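Lmo0131 protein (Listeria monocytogenes, PDB 4Q6J) is of unknown function but carries an EAL domain with a TIM-barrel fold, a family generally assigned cyclic-di-GMP-specific phosphodiesterase activity. Local coordinates at residues Glu10-Asp13 / Ala14-Asn18; Glu243-Lys246 / Gln247-Ile251. One frame throughout, in Å; residues are numbered along the deposited sequence. Where two conformers were deposited one is given.

Contact 1 (Glu10-Asp13 / Ala14-Asn18)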
loop_
_atom_site.group_PDB
_atom_site.type_symbol
_atom_site.label_atom_id
_atom_site.label_comp_id
_atom_site.label_asym_id
_atom_site.label_seq_id
_atom_site.Cartn_x
_atom_site.Cartn_y
_atom_site.Cartn_z
ATOM N N GLU B 10 15.014 -18.546 18.153
ATOM C CA GLU B 10 15.675 -17.729 19.162
ATOM C C GLU B 10 15.005 -16.353 19.310
ATOM O O GLU B 10 14.833 -15.843 20.416
ATOM C CB GLU B 10 17.139 -17.584 18.800
ATOM C CG GLU B 10 17.864 -16.559 19.609
ATOM C CD GLU B 10 19.360 -16.566 19.335
ATOM O OE1 GLU B 10 19.860 -17.525 18.684
ATOM O OE2 GLU B 10 20.032 -15.603 19.776
ATOM N N ILE B 11 14.607 -15.772 18.184
ATOM C CA ILE B 11 13.794 -14.545 18.178
ATOM C C ILE B 11 12.460 -14.680 18.929
ATOM O O ILE B 11 12.213 -13.944 19.872
ATOM C CB ILE B 11 13.572 -14.011 16.731
ATOM C CG1 ILE B 11 14.888 -13.429 16.197
ATOM C CG2 ILE B 11 12.450 -12.985 16.684
ATOM C CD1 ILE B 11 14.862 -12.993 14.782
ATOM N N TRP B 12 11.658 -15.657 18.532
ATOM C CA TRP B 12 10.332 -15.869 19.080
ATOM C C TRP B 12 10.430 -16.140 20.574
ATOM O O TRP B 12 9.588 -15.713 21.324
ATOM C CB TRP B 12 9.604 -16.997 18.319
ATOM C CG TRP B 12 9.063 -16.545 16.999
ATOM C CD1 TRP B 12 9.622 -15.647 16.171
ATOM C CD2 TRP B 12 7.840 -16.963 16.368
ATOM N NE1 TRP B 12 8.843 -15.462 15.069
ATOM C CE2 TRP B 12 7.738 -16.257 15.164
ATOM C CE3 TRP B 12 6.822 -17.857 16.711
ATOM C CZ2 TRP B 12 6.673 -16.424 14.291
ATOM C CZ3 TRP B 12 5.769 -18.016 15.840
ATOM C CH2 TRP B 12 5.696 -17.296 14.651
ATOM N N ASP B 13 11.440 -16.836 21.083
ATOM C CA ASP B 13 11.541 -17.067 22.517
ATOM C C ASP B 13 11.894 -15.785 23.269
ATOM O O ASP B 13 11.471 -15.597 24.406
ATOM C CB ASP B 13 12.521 -18.183 22.844
ATOM C CG ASP B 13 12.196 -18.863 24.165
ATOM O OD1 ASP B 13 11.106 -18.592 24.726
ATOM O OD2 ASP B 13 13.019 -19.677 24.634
ATOM N N ALA B 14 12.650 -14.892 22.636
ATOM C CA ALA B 14 12.962 -13.617 23.276
ATOM C C ALA B 14 11.702 -12.744 23.398
ATOM O O ALA B 14 11.446 -12.127 24.400
ATOM C CB ALA B 14 14.046 -12.908 22.524
ATOM N N ILE B 15 10.905 -12.713 22.354
ATOM C CA ILE B 15 9.631 -12.021 22.384
ATOM C C ILE B 15 8.677 -12.569 23.475
ATOM O O ILE B 15 7.924 -11.822 24.100
ATOM C CB ILE B 15 8.985 -12.145 21.021
ATOM C CG1 ILE B 15 9.658 -11.213 20.037
ATOM C CG2 ILE B 15 7.554 -11.817 21.091
ATOM C CD1 ILE B 15 9.310 -11.535 18.658
ATOM N N ARG B 16 8.712 -13.875 23.708
ATOM C CA ARG B 16 7.912 -14.496 24.775
ATOM C C ARG B 16 8.425 -14.178 26.182
ATOM O O ARG B 16 7.638 -14.021 27.116
ATOM C CB ARG B 16 7.827 -16.010 24.577
ATOM C CG ARG B 16 6.994 -16.386 23.372
ATOM C CD ARG B 16 6.222 -17.669 23.584
ATOM N NE ARG B 16 5.518 -18.078 22.374
ATOM C CZ ARG B 16 6.083 -18.775 21.401
ATOM N NH1 ARG B 16 7.358 -19.120 21.496
ATOM N NH2 ARG B 16 5.383 -19.123 20.337
ATOM N N ARG B 17 9.745 -14.087 26.327
ATOM C CA ARG B 17 10.344 -13.603 27.561
ATOM C C ARG B 17 10.095 -12.100 27.790
ATOM O O ARG B 17 10.499 -11.568 28.819
ATOM C CB ARG B 17 11.850 -13.868 27.577
ATOM C CG ARG B 17 12.257 -15.324 27.393
ATOM C CD ARG B 17 13.733 -15.424 26.959
ATOM N NE ARG B 17 14.112 -16.708 26.349
ATOM C CZ ARG B 17 14.874 -16.828 25.259
ATOM N NH1 ARG B 17 15.336 -15.742 24.644
ATOM N NH2 ARG B 17 15.175 -18.032 24.779
ATOM N N ASN B 18 9.429 -11.426 26.849
ATOM C CA ASN B 18 9.287 -9.962 26.874
ATOM C C ASN B 18 10.636 -9.315 27.089
ATOM O O ASN B 18 10.815 -8.399 27.903
ATOM C CB ASN B 18 8.293 -9.490 27.935
ATOM C CG ASN B 18 6.912 -9.240 27.358
ATOM O OD1 ASN B 18 6.777 -8.669 26.275
ATOM N ND2 ASN B 18 5.881 -9.681 28.071
#

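Contact 2 (Glu243-Lys246 / Gln247-Ile251)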
loop_
_atom_site.group_PDB
_atom_site.type_symbol
_atom_site.label_atom_id
_atom_site.label_comp_id
_atom_site.label_asym_id
_atom_site.label_seq_id
_atom_site.Cartn_x
_atom_site.Cartn_y
_atom_site.Cartn_z
ATOM N N GLU B 243 22.888 3.675 30.017
ATOM C CA GLU B 243 24.180 3.516 30.674
ATOM C C GLU B 243 25.314 4.142 29.876
ATOM O O GLU B 243 26.107 4.907 30.412
ATOM C CB GLU B 243 24.464 2.029 30.891
ATOM C CG GLU B 243 25.935 1.652 30.895
ATOM C CD GLU B 243 26.247 0.454 29.997
ATOM O OE1 GLU B 243 25.330 0.003 29.264
ATOM O OE2 GLU B 243 27.411 -0.025 30.024
ATOM N N GLU B 244 25.381 3.820 28.592
ATOM C CA GLU B 244 26.439 4.313 27.721
ATOM C C GLU B 244 26.262 5.790 27.305
ATOM O O GLU B 244 27.239 6.507 27.027
ATOM C CB GLU B 244 26.564 3.401 26.522
ATOM C CG GLU B 244 26.669 1.952 26.916
ATOM C CD GLU B 244 26.719 1.012 25.709
ATOM O OE1 GLU B 244 27.019 1.475 24.591
ATOM O OE2 GLU B 244 26.452 -0.199 25.875
ATOM N N ILE B 245 25.021 6.253 27.274
ATOM C CA ILE B 245 24.803 7.688 27.145
ATOM C C ILE B 245 25.468 8.428 28.302
ATOM O O ILE B 245 26.265 9.308 28.097
ATOM C CB ILE B 245 23.319 8.073 27.171
ATOM C CG1 ILE B 245 22.588 7.600 25.905
ATOM C CG2 ILE B 245 23.191 9.574 27.332
ATOM C CD1 ILE B 245 23.001 8.317 24.652
ATOM N N LYS B 246 25.143 8.050 29.524
ATOM C CA LYS B 246 25.633 8.780 30.678
ATOM C C LYS B 246 27.155 8.718 30.809
ATOM O O LYS B 246 27.780 9.653 31.340
ATOM C CB LYS B 246 24.952 8.280 31.945
ATOM C CG LYS B 246 23.577 8.868 32.157
ATOM C CD LYS B 246 22.850 8.208 33.323
ATOM C CE LYS B 246 21.455 8.793 33.537
ATOM N NZ LYS B 246 20.708 8.079 34.625
ATOM N N GLN B 247 27.747 7.632 30.309
ATOM C CA GLN B 247 29.214 7.492 30.307
ATOM C C GLN B 247 29.833 8.389 29.253
ATOM O O GLN B 247 30.952 8.841 29.399
ATOM C CB GLN B 247 29.638 6.032 30.134
ATOM C CG GLN B 247 29.259 5.226 31.364
ATOM C CD GLN B 247 29.311 3.722 31.207
ATOM O OE1 GLN B 247 29.586 3.195 30.132
ATOM N NE2 GLN B 247 29.037 3.018 32.303
ATOM N N LYS B 248 29.066 8.686 28.208
ATOM C CA LYS B 248 29.542 9.533 27.119
ATOM C C LYS B 248 29.309 10.997 27.405
ATOM O O LYS B 248 30.142 11.842 27.087
ATOM C CB LYS B 248 28.886 9.139 25.783
ATOM C CG LYS B 248 29.707 9.586 24.580
ATOM C CD LYS B 248 28.990 9.503 23.238
ATOM C CE LYS B 248 29.840 10.175 22.174
ATOM N NZ LYS B 248 29.126 10.396 20.893
ATOM N N TYR B 249 28.162 11.278 28.007
ATOM C CA TYR B 249 27.712 12.627 28.308
ATOM C C TYR B 249 27.426 12.693 29.784
ATOM O O TYR B 249 26.351 12.297 30.232
ATOM C CB TYR B 249 26.412 12.922 27.579
ATOM C CG TYR B 249 26.518 12.814 26.080
ATOM C CD1 TYR B 249 27.178 13.780 25.346
ATOM C CD2 TYR B 249 25.946 11.750 25.404
ATOM C CE1 TYR B 249 27.270 13.685 23.978
ATOM C CE2 TYR B 249 26.026 11.654 24.045
ATOM C CZ TYR B 249 26.692 12.625 23.334
ATOM O OH TYR B 249 26.768 12.529 21.968
ATOM N N SER B 250 28.393 13.193 30.543
ATOM C CA SER B 250 28.264 13.259 31.987
ATOM C C SER B 250 27.190 14.253 32.404
ATOM O O SER B 250 26.798 14.272 33.568
ATOM C CB SER B 250 29.599 13.658 32.603
ATOM O OG SER B 250 30.057 14.857 32.016
ATOM N N ILE B 251 26.746 15.078 31.445
ATOM C CA ILE B 251 25.640 16.018 31.611
ATOM C C ILE B 251 24.360 15.294 32.008
ATOM O O ILE B 251 23.548 15.818 32.768
ATOM C CB ILE B 251 25.381 16.848 30.303
ATOM C CG1 ILE B 251 24.170 17.774 30.447
ATOM C CG2 ILE B 251 25.131 15.941 29.100
ATOM C CD1 ILE B 251 24.218 18.687 31.634
HETATM O O HOH W 1 30.228 10.762 32.114
#

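Contact 1 (Glu10-Asp13 / Ala14-Asn18)
D13 and R17 face each other one turn apart at the C-terminal end of helix 8-16, which a Schellman motif closes. N18 takes positive phi there, a conformation asparagine tolerates well, and its N bonds weakly back to I15 O. Among the backbone bonds of the preceding turns are I15 N to I11 O at 3.1 Å, R16 N to W12 O at 3.1 Å and R17 N to D13 O at 3.0 Å. I11 and I15 make the apolar pair. With its CG2 anti to the backbone N, I11 sends that methyl to I15 CD1, 4.0 Å away; I15 also rests on L44 and I60, so branched aliphatic side chains suit this buried flank. W12 and R16 approach obliquely, CE3 to NH2 at 4.1 Å, ring and guanidinium planes 74° apart, and both pack on L184 of a second subunit. The one salt bridge is between D13 and R17. In one of the two deposited conformers of D13, OD2 lies 2.7 Å from R17 NH2, and the hydrogen bond within it is weak because it is strongly bent (119°). The R17 chain, extended from CG to NE, runs past D13 O, and D13 CB sits 3.3 Å above the guanidinium plane, toward its rim.

Contact 2 (Glu243-Lys246 / Gln247-Ile251)
The Y249 ring meets I245 obliquely, I245 CG2 lying 4.0 Å from Y249 CD2, while one face of the ring carries the aliphatic CG of neighbouring K248, displaced toward the rim. The K248 chain runs on, extended, until NZ makes a weak hydrogen bond to Y249 OH, a course that suits a lysine, apolar along its length and polar at its end. The other flat pair is E243 and Q247, whose carboxylate and amide planes stand 85° apart. Here Q247 NE2 comes closest to E243 CG, at 3.7 Å in the conformer described, one of two deposited for E243, and the acid oxygens make no hydrogen bond to the amide; both side chains lie at the exposed surface. All this happens on the last turns of helix 242-248, near the C-terminus of the chain, where Y249 is the first residue to leave helical geometry. I245 O is gripped twice at this end: Y249 N donates nearly straight down the carbonyl direction at 2.7 Å, and K248 N comes in from above the carbonyl plane at 2.9 Å. Two residues earlier in the helix, Q247 N bonds to E243 O at 3.2 Å. K246 O instead receives a water at 2.8 Å, which also reaches Q247 O weakly. Isoleucine and tyrosine fit the inward side, since I245 packs on F38 and Y249 on I35, and both also touch P26. K246, its CG anti to the carbonyl carbon (chi1 -81°) and its chain extended beyond, carries NZ to a hydrogen bond with Q83 OE1.

In the fold
Contact 1 lies near the start of the chain and contact 2 near its end; their centres are 29 Å apart and their nearest atoms about 17 Å, so they do not touch. Strand 35-45 links them: A14 and I15 pack on L44 near one end of it, whereas I245 and Y249 reach F38 and I35 toward the other. Both are C-terminal ends of helices lying against the barrel sheet, but contact 1 also meets a second subunit, while no other chain of the assembly touches contact 2. No active-site residue is identified in either. Glycerol lies about 5 Å from the W12 side chain and 1,2-ethanediol about 4 Å from that of K248, both probably from crystallisation.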